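Local atomic coordinates of exopolyphosphatase (Cytophaga hutchinsonii, PDB entry 3MDQ), a protein that probably releases orthophosphate from the ends of polyphosphate chains by hydrolysis, as an exopolyphosphatase of the Ppx/GppA family. Residues Leu117-Arg120 against Gly121-Gln124; Leu260-Ala263 against Gly264-Glu267. All coordinates share one frame; numbering follows the deposited sequence.

Overall arrangement
Both contacts are local: contact 1 is two successive turns of helix 111-125, contact 2 a type II beta turn in the loop joining helix 256-260 to helix 267-286. They lie on opposite sides of the chain's centre, their own centres 27 Å apart and their nearest atoms about 17 Å apart. Contact 1 is largely buried and packs on strands 143-148 and 206-210, which belong to one mixed sheet, in the actin-like ATPase fold expected of Ppx/GppA proteins. Contact 2 lies nearer the surface, against helix 212-225. A glycerol, probably from the crystallisation liquor, lies about 6 Å from the side chain of Gln124 in contact 1.

Contact 1: Leu117-Arg120 against Gly121-Gln124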
loop_
_atom_site.group_PDB
_atom_site.type_symbol
_atom_site.label_atom_id
_atom_site.label_comp_id
_atom_site.label_asym_id
_atom_site.label_seq_id
_atom_site.Cartn_x
_atom_site.Cartn_y
_atom_site.Cartn_z
ATOM N N LEU A 117 -11.797 -1.425 -0.219
ATOM C CA LEU A 117 -11.345 -2.514 0.626
ATOM C C LEU A 117 -10.250 -2.032 1.563
ATOM O O LEU A 117 -10.255 -2.372 2.746
ATOM C CB LEU A 117 -10.875 -3.691 -0.231
ATOM C CG LEU A 117 -11.928 -4.404 -1.038
ATOM C CD1 LEU A 117 -11.249 -5.277 -2.103
ATOM C CD2 LEU A 117 -12.834 -5.266 -0.118
ATOM N N ILE A 118 -9.318 -1.233 1.062
ATOM C CA ILE A 118 -8.297 -0.628 1.923
ATOM C C ILE A 118 -8.976 0.116 3.083
ATOM O O ILE A 118 -8.581 -0.038 4.256
ATOM C CB ILE A 118 -7.382 0.319 1.156
ATOM C CG1 ILE A 118 -6.475 -0.509 0.231
ATOM C CG2 ILE A 118 -6.569 1.198 2.131
ATOM C CD1 ILE A 118 -5.838 0.296 -0.903
ATOM N N PHE A 119 -9.971 0.932 2.766
ATOM C CA PHE A 119 -10.616 1.728 3.828
ATOM C C PHE A 119 -11.318 0.859 4.869
ATOM O O PHE A 119 -11.326 1.215 6.066
ATOM C CB PHE A 119 -11.569 2.786 3.275
ATOM C CG PHE A 119 -11.842 3.923 4.220
ATOM C CD1 PHE A 119 -10.852 4.849 4.533
ATOM C CD2 PHE A 119 -13.075 4.063 4.797
ATOM C CE1 PHE A 119 -11.102 5.918 5.372
ATOM C CE2 PHE A 119 -13.345 5.171 5.632
ATOM C CZ PHE A 119 -12.379 6.057 5.910
ATOM N N ARG A 120 -11.868 -0.289 4.463
ATOM C CA ARG A 120 -12.431 -1.203 5.468
ATOM C C ARG A 120 -11.351 -1.661 6.447
ATOM O O ARG A 120 -11.632 -1.798 7.639
ATOM C CB ARG A 120 -13.091 -2.416 4.804
ATOM C CG ARG A 120 -13.601 -3.447 5.773
ATOM C CD ARG A 120 -14.799 -2.912 6.565
ATOM N NE ARG A 120 -15.263 -3.830 7.609
ATOM C CZ ARG A 120 -14.786 -3.896 8.843
ATOM N NH1 ARG A 120 -13.776 -3.144 9.249
ATOM N NH2 ARG A 120 -15.325 -4.772 9.684
ATOM N N GLY A 121 -10.136 -1.897 5.968
ATOM C CA GLY A 121 -9.031 -2.235 6.869
ATOM C C GLY A 121 -8.654 -1.079 7.789
ATOM O O GLY A 121 -8.478 -1.262 9.009
ATOM N N VAL A 122 -8.590 0.119 7.223
ATOM C CA VAL A 122 -8.291 1.326 8.013
ATOM C C VAL A 122 -9.323 1.531 9.111
ATOM O O VAL A 122 -8.955 1.844 10.271
ATOM C CB VAL A 122 -8.179 2.555 7.091
ATOM C CG1 VAL A 122 -8.093 3.885 7.900
ATOM C CG2 VAL A 122 -6.970 2.414 6.157
ATOM N N GLN A 123 -10.596 1.331 8.780
ATOM C CA GLN A 123 -11.690 1.472 9.754
ATOM C C GLN A 123 -11.476 0.510 10.935
ATOM O O GLN A 123 -11.803 0.843 12.087
ATOM C CB GLN A 123 -13.056 1.201 9.121
ATOM C CG GLN A 123 -13.534 2.306 8.261
ATOM C CD GLN A 123 -14.795 1.961 7.482
ATOM O OE1 GLN A 123 -14.954 0.828 7.028
ATOM N NE2 GLN A 123 -15.664 2.968 7.259
ATOM N N GLN A 124 -10.985 -0.704 10.670
ATOM C CA GLN A 124 -10.721 -1.665 11.751
ATOM C C GLN A 124 -9.483 -1.271 12.587
ATOM O O GLN A 124 -9.451 -1.536 13.788
ATOM C CB GLN A 124 -10.522 -3.073 11.186
ATOM C CG GLN A 124 -10.708 -4.140 12.208
ATOM C CD GLN A 124 -12.183 -4.273 12.641
ATOM O OE1 GLN A 124 -13.127 -3.867 11.930
ATOM N NE2 GLN A 124 -12.384 -4.876 13.825
#
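Arg120 reaches along the surface of helix 111-125 to Gln124, one turn further on, in an i to i+4 side-chain pair. The backbone of the helix supplies four consecutive i+4 hydrogen bonds: Gly121 N to Leu117 O, Val122 N to Ile118 O, Gln123 N to Phe119 O at 2.8 Å, and a longer one from Gln124 N to Arg120 O at 3.3 Å.

The polar side-chain contact is end-on, with both terminal guanidinium nitrogens directed at one oxygen. NH1 of Arg120 lies 2.9 Å from OE1 of Gln124, in the carbonyl plane and on a lone pair, with an N-H...O angle of 162°. NH2 of Arg120 reaches the same OE1 at 3.3 Å from above that plane, through a more bent bond. With CG opposite the backbone N (chi1 176°) and the chain bent at the next bond, Arg120 runs beside Gln124, pointing the same way. NE of Arg120 makes a salt bridge to Asp309, tying this helix to helix 299-309. Cut back to an alanine here, the side chain would lose both ties, and the Asp309 carboxylate is likely to be left without this charged partner and the Gln124 amide freer to turn.

The apolar contacts lie on the sheet-facing side. CG2 of Ile118 meets CG2 of Val122 at 4.2 Å, and both residues pack on Cys210 of strand 206-210. Phe119, whose side chain also touches Ile146 of strand 143-148, has its CD1 4.4 Å from CB of Val122.

Gln123 crosses Phe119 at about a right angle, its amide inclined 48° to the ring. The amide nitrogen is hydrogen-bonded to the carbonyl oxygen of Asn149, while NE2 of Gln123 stands 3.6 Å from CE2 of Phe119.

Contact 2: Leu260-Ala263 against Gly264-Glu267; sequences LAIA and GMIE
A type II beta turn from Ile262 to Met265 reverses the chain in the loop between helix 256-260 and helix 267-286, so that the end-to-end directions of 260-263 and 264-267 are 165° apart. The turn is closed by a hydrogen bond from Met265 N to Ile262 O, 3.0 Å long. The N-H points nearly straight at the oxygen (161°) but comes from above the carbonyl plane. Gly264 holds the third position with a positive phi of 82°, where a beta carbon would run into the carbonyl oxygen of Ala263.

Between the two arms a water forms a bridge, 2.8 Å from O of Leu260 and 2.6 Å from O of Met265.

The side chains of Ile262 and Met265, the latter a selenomethionine, lie alongside each other and point the same way. Bends at chi2 and chi3 fold the selenomethionine back so that its CE meets CD1 of Ile262 at 3.8 Å. Both side chains pack against Met220 of helix 212-225, which places the turn against that helix.

Further along, Ile266 occupies the N-cap position of helix 267-286. At the start of this helix the Glu267 carboxylate makes a salt bridge to Arg256, while the aliphatic part of Glu267 runs beside Leu260, with CD2 of Leu260 3.8 Å from CG of Glu267.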
loop_
_atom_site.group_PDB
_atom_site.type_symbol
_atom_site.label_atom_id
_atom_site.label_comp_id
_atom_site.label_asym_id
_atom_site.label_seq_id
_atom_site.Cartn_x
_atom_site.Cartn_y
_atom_site.Cartn_z
ATOM N N LEU A 260 19.280 2.069 1.368
ATOM C CA LEU A 260 19.354 0.608 1.424
ATOM C C LEU A 260 19.826 0.158 2.802
ATOM O O LEU A 260 19.573 -0.979 3.183
ATOM C CB LEU A 260 20.255 0.067 0.320
ATOM C CG LEU A 260 19.739 0.208 -1.112
ATOM C CD1 LEU A 260 20.834 -0.190 -2.129
ATOM C CD2 LEU A 260 18.469 -0.628 -1.350
ATOM N N ALA A 261 20.497 1.033 3.548
ATOM C CA ALA A 261 21.006 0.697 4.891
ATOM C C ALA A 261 20.029 0.973 6.035
ATOM O O ALA A 261 20.312 0.635 7.190
ATOM C CB ALA A 261 22.295 1.456 5.135
ATOM N N ILE A 262 18.865 1.551 5.735
ATOM C CA ILE A 262 17.863 1.828 6.754
ATOM C C ILE A 262 17.148 0.511 7.114
ATOM O O ILE A 262 16.754 -0.278 6.233
ATOM C CB ILE A 262 16.862 2.877 6.264
ATOM C CG1 ILE A 262 17.579 4.202 6.032
ATOM C CG2 ILE A 262 15.710 3.073 7.281
ATOM C CD1 ILE A 262 16.704 5.240 5.341
ATOM N N ALA A 263 16.974 0.269 8.418
ATOM C CA ALA A 263 16.361 -0.971 8.857
ATOM C C ALA A 263 14.924 -1.062 8.324
ATOM O O ALA A 263 14.140 -0.117 8.450
ATOM C CB ALA A 263 16.386 -1.064 10.413
ATOM N N GLY A 264 14.614 -2.195 7.696
ATOM C CA GLY A 264 13.292 -2.464 7.130
ATOM C C GLY A 264 13.044 -1.868 5.761
ATOM O O GLY A 264 11.981 -2.077 5.164
HETATM N N MSE A 265 14.005 -1.110 5.252
HETATM C CA MSE A 265 13.790 -0.507 3.968
HETATM C C MSE A 265 14.245 -1.480 2.882
HETATM O O MSE A 265 15.416 -1.521 2.504
HETATM C CB MSE A 265 14.531 0.810 3.875
HETATM C CG MSE A 265 14.273 1.547 2.572
HETATM SE SE MSE A 265 12.810 2.656 2.485
HETATM C CE MSE A 265 13.454 4.087 3.640
ATOM N N ILE A 266 13.298 -2.231 2.353
ATOM C CA ILE A 266 13.596 -3.171 1.271
ATOM C C ILE A 266 13.978 -2.422 -0.023
ATOM O O ILE A 266 13.601 -1.264 -0.211
ATOM C CB ILE A 266 12.413 -4.157 1.042
ATOM C CG1 ILE A 266 11.137 -3.449 0.597
ATOM C CG2 ILE A 266 12.143 -4.992 2.345
ATOM C CD1 ILE A 266 9.943 -4.434 0.396
ATOM N N GLU A 267 14.730 -3.086 -0.907
ATOM C CA GLU A 267 15.264 -2.436 -2.120
ATOM C C GLU A 267 14.228 -1.669 -2.951
ATOM O O GLU A 267 14.440 -0.508 -3.318
ATOM C CB GLU A 267 15.965 -3.441 -3.031
ATOM C CG GLU A 267 16.883 -2.748 -4.086
ATOM C CD GLU A 267 16.248 -2.508 -5.458
ATOM O OE1 GLU A 267 15.176 -3.085 -5.736
ATOM O OE2 GLU A 267 16.841 -1.749 -6.286
HETATM O O HOH W 1 17.654 -2.557 1.855
#